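Local structure of flagellar assembly factor FliW (Geobacillus thermodenitrificans, 5JAK) at residues 57-62 and 94-99. The protein probably binds the translational repressor CsrA and stops it from silencing target genes such as flagellin, and probably also binds flagellin during flagellum assembly. The protein carries 1 engineered substitution. Numbering follows the deposited sequence.
Sequences GFVLIE and VILTVA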
loop_
_atom_site.group_PDB
_atom_site.type_symbol
_atom_site.label_atom_id
_atom_site.label_comp_id
_atom_site.label_asym_id
_atom_site.label_seq_id
_atom_site.Cartn_x
_atom_site.Cartn_y
_atom_site.Cartn_z
ATOM N N GLY A 57 -9.603 5.515 -0.452
ATOM C CA GLY A 57 -9.229 4.133 -0.413
ATOM C C GLY A 57 -8.365 3.820 -1.604
ATOM O O GLY A 57 -8.828 3.942 -2.696
ATOM N N PHE A 58 -7.138 3.397 -1.401
ATOM C CA PHE A 58 -6.275 3.067 -2.518
ATOM C C PHE A 58 -6.379 1.599 -2.851
ATOM O O PHE A 58 -6.476 0.806 -1.970
ATOM C CB PHE A 58 -4.819 3.374 -2.202
ATOM C CG PHE A 58 -4.549 4.792 -1.863
ATOM C CD1 PHE A 58 -4.180 5.683 -2.826
ATOM C CD2 PHE A 58 -4.655 5.230 -0.583
ATOM C CE1 PHE A 58 -3.937 6.989 -2.508
ATOM C CE2 PHE A 58 -4.392 6.527 -0.251
ATOM C CZ PHE A 58 -4.035 7.410 -1.216
ATOM N N VAL A 59 -6.346 1.244 -4.123
ATOM C CA VAL A 59 -6.410 -0.144 -4.511
ATOM C C VAL A 59 -5.011 -0.723 -4.556
ATOM O O VAL A 59 -4.206 -0.270 -5.306
ATOM C CB VAL A 59 -7.061 -0.315 -5.881
ATOM C CG1 VAL A 59 -7.145 -1.763 -6.257
ATOM C CG2 VAL A 59 -8.417 0.319 -5.909
ATOM N N LEU A 60 -4.744 -1.724 -3.741
ATOM C CA LEU A 60 -3.425 -2.356 -3.631
ATOM C C LEU A 60 -3.442 -3.787 -4.160
ATOM O O LEU A 60 -4.452 -4.494 -4.068
ATOM C CB LEU A 60 -2.940 -2.446 -2.162
ATOM C CG LEU A 60 -2.905 -1.209 -1.289
ATOM C CD1 LEU A 60 -2.258 -1.526 0.085
ATOM C CD2 LEU A 60 -2.179 -0.114 -2.032
ATOM N N ILE A 61 -2.289 -4.233 -4.681
ATOM C CA ILE A 61 -2.038 -5.650 -4.903
ATOM C C ILE A 61 -0.686 -6.024 -4.312
ATOM O O ILE A 61 0.200 -5.185 -4.149
ATOM C CB ILE A 61 -2.084 -6.042 -6.393
ATOM C CG1 ILE A 61 -1.085 -5.202 -7.199
ATOM C CG2 ILE A 61 -3.501 -5.911 -6.919
ATOM C CD1 ILE A 61 -0.866 -5.724 -8.573
ATOM N N GLU A 62 -0.523 -7.305 -4.003
ATOM C CA GLU A 62 0.824 -7.817 -3.761
ATOM C C GLU A 62 1.516 -7.907 -5.109
ATOM O O GLU A 62 0.974 -8.528 -6.025
ATOM C CB GLU A 62 0.798 -9.187 -3.083
ATOM C CG GLU A 62 0.171 -9.128 -1.706
ATOM C CD GLU A 62 0.410 -10.382 -0.892
ATOM O OE1 GLU A 62 1.573 -10.836 -0.813
ATOM O OE2 GLU A 62 -0.571 -10.905 -0.326
ATOM N N VAL A 94 1.835 -2.709 -3.909
ATOM C CA VAL A 94 1.898 -1.610 -4.866
ATOM C C VAL A 94 0.507 -1.070 -5.152
ATOM O O VAL A 94 -0.480 -1.820 -5.202
ATOM C CB VAL A 94 2.596 -2.010 -6.194
ATOM C CG1 VAL A 94 4.090 -2.292 -5.942
ATOM C CG2 VAL A 94 1.927 -3.242 -6.818
ATOM N N ILE A 95 0.440 0.241 -5.381
ATOM C CA ILE A 95 -0.834 0.910 -5.676
ATOM C C ILE A 95 -1.179 0.725 -7.138
ATOM O O ILE A 95 -0.330 0.936 -8.020
ATOM C CB ILE A 95 -0.757 2.412 -5.336
ATOM C CG1 ILE A 95 -0.426 2.635 -3.859
ATOM C CG2 ILE A 95 -2.075 3.131 -5.735
ATOM C CD1 ILE A 95 -0.157 4.154 -3.505
ATOM N N LEU A 96 -2.431 0.339 -7.413
ATOM C CA LEU A 96 -2.937 0.237 -8.772
ATOM C C LEU A 96 -3.732 1.482 -9.145
ATOM O O LEU A 96 -4.558 1.960 -8.361
ATOM C CB LEU A 96 -3.838 -0.997 -8.917
ATOM C CG LEU A 96 -3.223 -2.380 -8.824
ATOM C CD1 LEU A 96 -4.310 -3.386 -9.238
ATOM C CD2 LEU A 96 -1.994 -2.486 -9.726
ATOM N N THR A 97 -3.497 1.991 -10.356
ATOM C CA THR A 97 -4.372 2.977 -11.007
ATOM C C THR A 97 -5.247 2.216 -12.000
ATOM O O THR A 97 -4.768 1.778 -13.047
ATOM C CB THR A 97 -3.560 4.053 -11.723
ATOM O OG1 THR A 97 -2.809 4.802 -10.762
ATOM C CG2 THR A 97 -4.482 4.994 -12.513
ATOM N N VAL A 98 -6.533 2.074 -11.680
ATOM C CA VAL A 98 -7.464 1.282 -12.485
ATOM C C VAL A 98 -8.131 2.194 -13.512
ATOM O O VAL A 98 -8.787 3.174 -13.151
ATOM C CB VAL A 98 -8.504 0.587 -11.593
ATOM C CG1 VAL A 98 -9.429 -0.286 -12.432
ATOM C CG2 VAL A 98 -7.806 -0.225 -10.486
ATOM N N ALA A 99 -7.975 1.872 -14.792
ATOM C CA ALA A 99 -8.267 2.846 -15.847
ATOM C C ALA A 99 -9.691 2.774 -16.389
ATOM O O ALA A 99 -10.571 2.172 -15.784
ATOM C CB ALA A 99 -7.276 2.679 -16.989
HETATM O O HOH W 1 -5.749 3.024 -6.237
#
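Ile61 and Leu96 meet at about a right angle on one face of the sheet: Ile61 CG2 touches Leu96 CD1 at 3.5 Å, while Ile61 CD1 lies 3.6 Å from Leu96 CD2, so each leucine methyl has its own isoleucine branch. With chi1 of 56°, Ile61 CG1 stands between its backbone N and carbonyl carbon, which also brings it to 3.6 Å from Val94 CG2, the two side chains meeting at a slant. Cutting Ile61 back to an alanine is likely to leave both Leu96 methyls and Val94 CG2 without the branches they pack on and open a gap next to Phe45, which Ile61 and Leu96 both touch. The two strands are neighbours in the antiparallel sheet of FliW, 57-61 lying between 46-50 and 90-97. Ile61 and Val94 form a hydrogen-bonded pair, Ile61 N to Val94 O at 3.1 Å and Val94 N to Ile61 O at 3.0 Å. Leu60 and Ile95 face the other side as a non-hydrogen-bonded pair, their side chains passing at a slant with Leu60 CD2 3.7 Å from Ile95 CG1. Leu96 N reaches Val59 O at 2.8 Å in an almost straight bond (178° at the hydrogen). The segments' N-to-C directions make 116°, well short of antiparallel, and past Val59 and Leu96 they diverge; there a water accepts from Val59 N and donates to Leu96 O.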